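Local coordinates for flavoprotein (Thermotoga maritima, PDB 5V8S), which probably transfers electrons as a flavo-diiron oxidoreductase, pairing a metallo-beta-lactamase-like domain that holds a diiron centre with a flavodoxin-like, FMN-binding domain, at residues D262-D273 with D316-V327. The protein carries 1 engineered substitution. Residues are numbered along the deposited sequence; the frame is centred on the assembly and turned at random. Where two conformers were deposited one is given.
Sequences DPKKGKVTVIYD and DIPDSEALIFGV
Lys267 reaches across to two carboxylates: its NZ lies 2.7 Å from Asp316 OD1, on that oxygen's anti side, and 2.8 Å from Asp319 OD1, on the syn side, standing somewhat out of both carboxylate planes. The chain gets there fully extended, CG anti to the backbone N (chi1 -179°), crossing Asp316 at about a right angle. A water accepts from the same NZ and donates to Asp319 OD2, so the buried ammonium is gripped three times. Tyr300 OH holds Asp316 OD2. Glu321 serves the turn 264-267: OE2 takes the N-H of Gly266 at 2.6 Å on its anti side, and OE1 pairs on its syn side with Lys265 NZ, which also bonds to Leu409 O; both donors are tilted out of the carboxylate plane. Next to these charges a hydrogen-bond chain runs from Thr269 OG1 to Ser320 OG (2.7 Å) and on to Asp316 O, fixing the rotation of both side chains.

Backbone bonds join the parallel strands 267-273 and 322-327, from Thr269 N to Ala322 O through to Asp273 N with Gly326 O. The straightest acceptor geometry belongs to Ile324 O, met by Ile271 N at 2.8 Å. Tyr272 CB packs closely on the backbone of Gly326, 3.2 Å from Gly326 O.

Apolar contacts fall on both faces. Ile271 CD1 lies 3.8 Å from Phe325 CE1, the side chains side by side and covered by helix 336-348; on the other face Val268 CG1 meets Ile324 CG1 at 4.0 Å. These are the adjacent first and third strands of the five-stranded parallel sheet, order 2-1-3-4-5, that defines the flavodoxin-like fold.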
loop_
_atom_site.group_PDB
_atom_site.type_symbol
_atom_site.label_atom_id
_atom_site.label_comp_id
_atom_site.label_asym_id
_atom_site.label_seq_id
_atom_site.Cartn_x
_atom_site.Cartn_y
_atom_site.Cartn_z
ATOM N N ASP A 262 2.474 22.260 14.991
ATOM C CA ASP A 262 1.547 23.285 15.467
ATOM C C ASP A 262 0.148 23.016 14.912
ATOM O O ASP A 262 -0.019 22.940 13.683
ATOM C CB ASP A 262 1.986 24.680 15.025
ATOM C CG ASP A 262 3.232 25.180 15.751
ATOM O OD1 ASP A 262 3.679 24.583 16.763
ATOM O OD2 ASP A 262 3.768 26.186 15.271
ATOM N N PRO A 263 -0.875 22.871 15.752
ATOM C CA PRO A 263 -2.191 22.480 15.239
ATOM C C PRO A 263 -3.059 23.648 14.798
ATOM O O PRO A 263 -2.959 24.774 15.292
ATOM C CB PRO A 263 -2.822 21.764 16.442
ATOM C CG PRO A 263 -2.203 22.377 17.614
ATOM C CD PRO A 263 -0.814 22.776 17.220
ATOM N N LYS A 264 -3.913 23.349 13.818
ATOM C CA LYS A 264 -4.983 24.249 13.413
ATOM C C LYS A 264 -6.209 23.939 14.262
ATOM O O LYS A 264 -6.682 22.803 14.277
ATOM C CB LYS A 264 -5.286 24.053 11.929
ATOM C CG LYS A 264 -6.558 24.737 11.468
ATOM C CD LYS A 264 -6.683 24.751 9.959
ATOM C CE LYS A 264 -6.862 23.363 9.401
ATOM N NZ LYS A 264 -7.261 23.393 7.962
ATOM N N LYS A 265 -6.707 24.936 14.980
ATOM C CA LYS A 265 -7.794 24.690 15.915
ATOM C C LYS A 265 -8.986 24.094 15.191
ATOM O O LYS A 265 -9.390 24.576 14.127
ATOM C CB LYS A 265 -8.202 25.986 16.608
ATOM C CG LYS A 265 -7.810 26.001 18.050
ATOM C CD LYS A 265 -8.659 25.051 18.856
ATOM C CE LYS A 265 -8.087 24.812 20.245
ATOM N NZ LYS A 265 -8.759 23.679 20.930
ATOM N N GLY A 266 -9.545 23.034 15.774
ATOM C CA GLY A 266 -10.697 22.364 15.226
ATOM C C GLY A 266 -10.383 21.221 14.287
ATOM O O GLY A 266 -11.279 20.414 14.000
ATOM N N LYS A 267 -9.147 21.117 13.806
ATOM C CA LYS A 267 -8.812 20.090 12.820
ATOM C C LYS A 267 -8.573 18.741 13.498
ATOM O O LYS A 267 -7.710 18.613 14.372
ATOM C CB LYS A 267 -7.574 20.490 12.014
ATOM C CG LYS A 267 -7.219 19.435 10.973
ATOM C CD LYS A 267 -6.209 19.949 9.956
ATOM C CE LYS A 267 -5.815 18.881 8.960
ATOM N NZ LYS A 267 -4.820 19.370 7.961
ATOM N N VAL A 268 -9.314 17.728 13.060
ATOM C CA VAL A 268 -9.118 16.347 13.484
ATOM C C VAL A 268 -9.044 15.503 12.222
ATOM O O VAL A 268 -9.853 15.683 11.306
ATOM C CB VAL A 268 -10.275 15.886 14.401
ATOM C CG1 VAL A 268 -10.160 14.408 14.730
ATOM C CG2 VAL A 268 -10.287 16.721 15.687
ATOM N N THR A 269 -8.082 14.590 12.158
ATOM C CA THR A 269 -7.977 13.684 11.015
ATOM C C THR A 269 -8.445 12.294 11.438
ATOM O O THR A 269 -7.987 11.757 12.451
ATOM C CB THR A 269 -6.564 13.678 10.400
ATOM O OG1 THR A 269 -6.257 14.991 9.916
ATOM C CG2 THR A 269 -6.479 12.751 9.220
ATOM N N VAL A 270 -9.382 11.749 10.675
ATOM C CA VAL A 270 -10.052 10.484 10.970
ATOM C C VAL A 270 -9.627 9.502 9.893
ATOM O O VAL A 270 -9.825 9.758 8.697
ATOM C CB VAL A 270 -11.576 10.651 10.955
ATOM C CG1 VAL A 270 -12.260 9.329 11.320
ATOM C CG2 VAL A 270 -12.000 11.764 11.899
ATOM N N ILE A 271 -9.057 8.378 10.317
ATOM C CA ILE A 271 -8.449 7.409 9.414
ATOM C C ILE A 271 -8.999 6.039 9.788
ATOM O O ILE A 271 -8.812 5.591 10.923
ATOM C CB ILE A 271 -6.916 7.410 9.541
ATOM C CG1 ILE A 271 -6.325 8.781 9.248
ATOM C CG2 ILE A 271 -6.301 6.353 8.614
ATOM C CD1 ILE A 271 -4.954 8.936 9.841
ATOM N N TYR A 272 -9.646 5.363 8.842
ATOM C CA TYR A 272 -10.211 4.065 9.177
ATOM C C TYR A 272 -10.273 3.136 7.981
ATOM O O TYR A 272 -10.279 3.560 6.823
ATOM C CB TYR A 272 -11.600 4.204 9.808
ATOM C CG TYR A 272 -12.703 4.774 8.944
ATOM C CD1 TYR A 272 -12.906 6.151 8.852
ATOM C CD2 TYR A 272 -13.630 3.953 8.323
ATOM C CE1 TYR A 272 -13.929 6.670 8.095
ATOM C CE2 TYR A 272 -14.663 4.475 7.566
ATOM C CZ TYR A 272 -14.832 5.836 7.476
ATOM O OH TYR A 272 -15.884 6.376 6.747
ATOM N N ASP A 273 -10.342 1.839 8.290
ATOM C CA ASP A 273 -10.592 0.799 7.301
ATOM C C ASP A 273 -11.891 0.082 7.643
ATOM O O ASP A 273 -12.085 -0.354 8.783
ATOM C CB ASP A 273 -9.399 -0.178 7.111
ATOM C CG ASP A 273 -8.978 -0.934 8.387
ATOM O OD1 ASP A 273 -9.423 -0.601 9.506
ATOM O OD2 ASP A 273 -8.155 -1.894 8.235
ATOM N N ASP A 316 -1.720 15.651 6.268
ATOM C CA ASP A 316 -2.707 16.246 7.161
ATOM C C ASP A 316 -2.397 16.046 8.637
ATOM O O ASP A 316 -3.060 16.667 9.472
ATOM C CB ASP A 316 -4.111 15.726 6.801
ATOM C CG ASP A 316 -4.757 16.558 5.693
ATOM O OD1 ASP A 316 -4.659 17.803 5.765
ATOM O OD2 ASP A 316 -5.301 16.003 4.733
ATOM N N ILE A 317 -1.398 15.239 8.981
ATOM C CA ILE A 317 -1.099 14.945 10.384
ATOM C C ILE A 317 -0.532 16.150 11.142
ATOM O O ILE A 317 -1.007 16.456 12.249
ATOM C CB ILE A 317 -0.156 13.734 10.516
ATOM C CG1 ILE A 317 -0.669 12.520 9.729
ATOM C CG2 ILE A 317 0.091 13.405 11.995
ATOM C CD1 ILE A 317 -1.949 11.995 10.220
ATOM N N PRO A 318 0.487 16.858 10.626
ATOM C CA PRO A 318 1.174 17.853 11.476
ATOM C C PRO A 318 0.278 18.903 12.107
ATOM O O PRO A 318 0.481 19.246 13.278
ATOM C CB PRO A 318 2.215 18.479 10.538
ATOM C CG PRO A 318 2.497 17.403 9.532
ATOM C CD PRO A 318 1.138 16.750 9.310
ATOM N N ASP A 319 -0.685 19.450 11.372
ATOM C CA ASP A 319 -1.531 20.497 11.931
ATOM C C ASP A 319 -2.869 19.977 12.424
ATOM O O ASP A 319 -3.764 20.768 12.691
ATOM C CB ASP A 319 -1.682 21.690 10.983
ATOM C CG ASP A 319 -2.412 21.372 9.716
ATOM O OD1 ASP A 319 -2.608 20.181 9.400
ATOM O OD2 ASP A 319 -2.808 22.331 9.019
ATOM N N SER A 320 -3.028 18.671 12.568
ATOM C CA SER A 320 -4.204 18.151 13.258
ATOM C C SER A 320 -4.067 18.317 14.769
ATOM O O SER A 320 -2.987 18.117 15.334
ATOM C CB SER A 320 -4.367 16.658 12.960
ATOM O OG SER A 320 -4.723 16.445 11.614
ATOM N N GLU A 321 -5.177 18.669 15.436
ATOM C CA GLU A 321 -5.156 18.661 16.894
ATOM C C GLU A 321 -5.111 17.241 17.435
ATOM O O GLU A 321 -4.542 16.999 18.510
ATOM C CB GLU A 321 -6.409 19.325 17.464
ATOM C CG GLU A 321 -6.541 20.795 17.249
ATOM C CD GLU A 321 -7.514 21.387 18.252
ATOM O OE1 GLU A 321 -7.137 21.475 19.435
ATOM O OE2 GLU A 321 -8.656 21.721 17.878
ATOM N N ALA A 322 -5.714 16.299 16.710
ATOM C CA ALA A 322 -5.867 14.932 17.183
ATOM C C ALA A 322 -6.106 14.037 15.984
ATOM O O ALA A 322 -6.503 14.499 14.909
ATOM C CB ALA A 322 -7.049 14.798 18.157
ATOM N N LEU A 323 -5.884 12.744 16.193
ATOM C CA LEU A 323 -6.204 11.719 15.211
ATOM C C LEU A 323 -7.231 10.758 15.794
ATOM O O LEU A 323 -7.246 10.487 16.997
ATOM C CB LEU A 323 -4.966 10.895 14.817
ATOM C CG LEU A 323 -3.733 11.659 14.339
ATOM C CD1 LEU A 323 -2.636 10.687 13.939
ATOM C CD2 LEU A 323 -4.104 12.573 13.181
ATOM N N ILE A 324 -8.093 10.249 14.929
ATOM C CA ILE A 324 -9.056 9.224 15.315
ATOM C C ILE A 324 -8.897 8.066 14.349
ATOM O O ILE A 324 -8.951 8.264 13.129
ATOM C CB ILE A 324 -10.510 9.730 15.300
ATOM C CG1 ILE A 324 -10.693 10.832 16.338
ATOM C CG2 ILE A 324 -11.468 8.562 15.592
ATOM C CD1 ILE A 324 -12.082 11.245 16.540
ATOM N N PHE A 325 -8.717 6.863 14.889
ATOM C CA PHE A 325 -8.535 5.659 14.089
ATOM C C PHE A 325 -9.726 4.727 14.267
ATOM O O PHE A 325 -10.231 4.563 15.382
ATOM C CB PHE A 325 -7.264 4.919 14.505
ATOM C CG PHE A 325 -6.018 5.656 14.153
ATOM C CD1 PHE A 325 -5.536 5.634 12.854
ATOM C CD2 PHE A 325 -5.344 6.378 15.110
ATOM C CE1 PHE A 325 -4.401 6.344 12.516
ATOM C CE2 PHE A 325 -4.204 7.085 14.786
ATOM C CZ PHE A 325 -3.729 7.062 13.490
ATOM N N GLY A 326 -10.194 4.151 13.159
ATOM C CA GLY A 326 -11.166 3.071 13.199
ATOM C C GLY A 326 -10.536 1.833 12.579
ATOM O O GLY A 326 -10.092 1.883 11.426
ATOM N N VAL A 327 -10.487 0.729 13.326
ATOM C CA VAL A 327 -9.644 -0.415 13.008
ATOM C C VAL A 327 -10.511 -1.670 12.892
ATOM O O VAL A 327 -11.131 -2.101 13.875
ATOM C CB VAL A 327 -8.560 -0.605 14.080
ATOM C CG1 VAL A 327 -7.706 -1.784 13.749
ATOM C CG2 VAL A 327 -7.737 0.675 14.236
HETATM O O HOH W 1 -4.361 22.298 6.950
#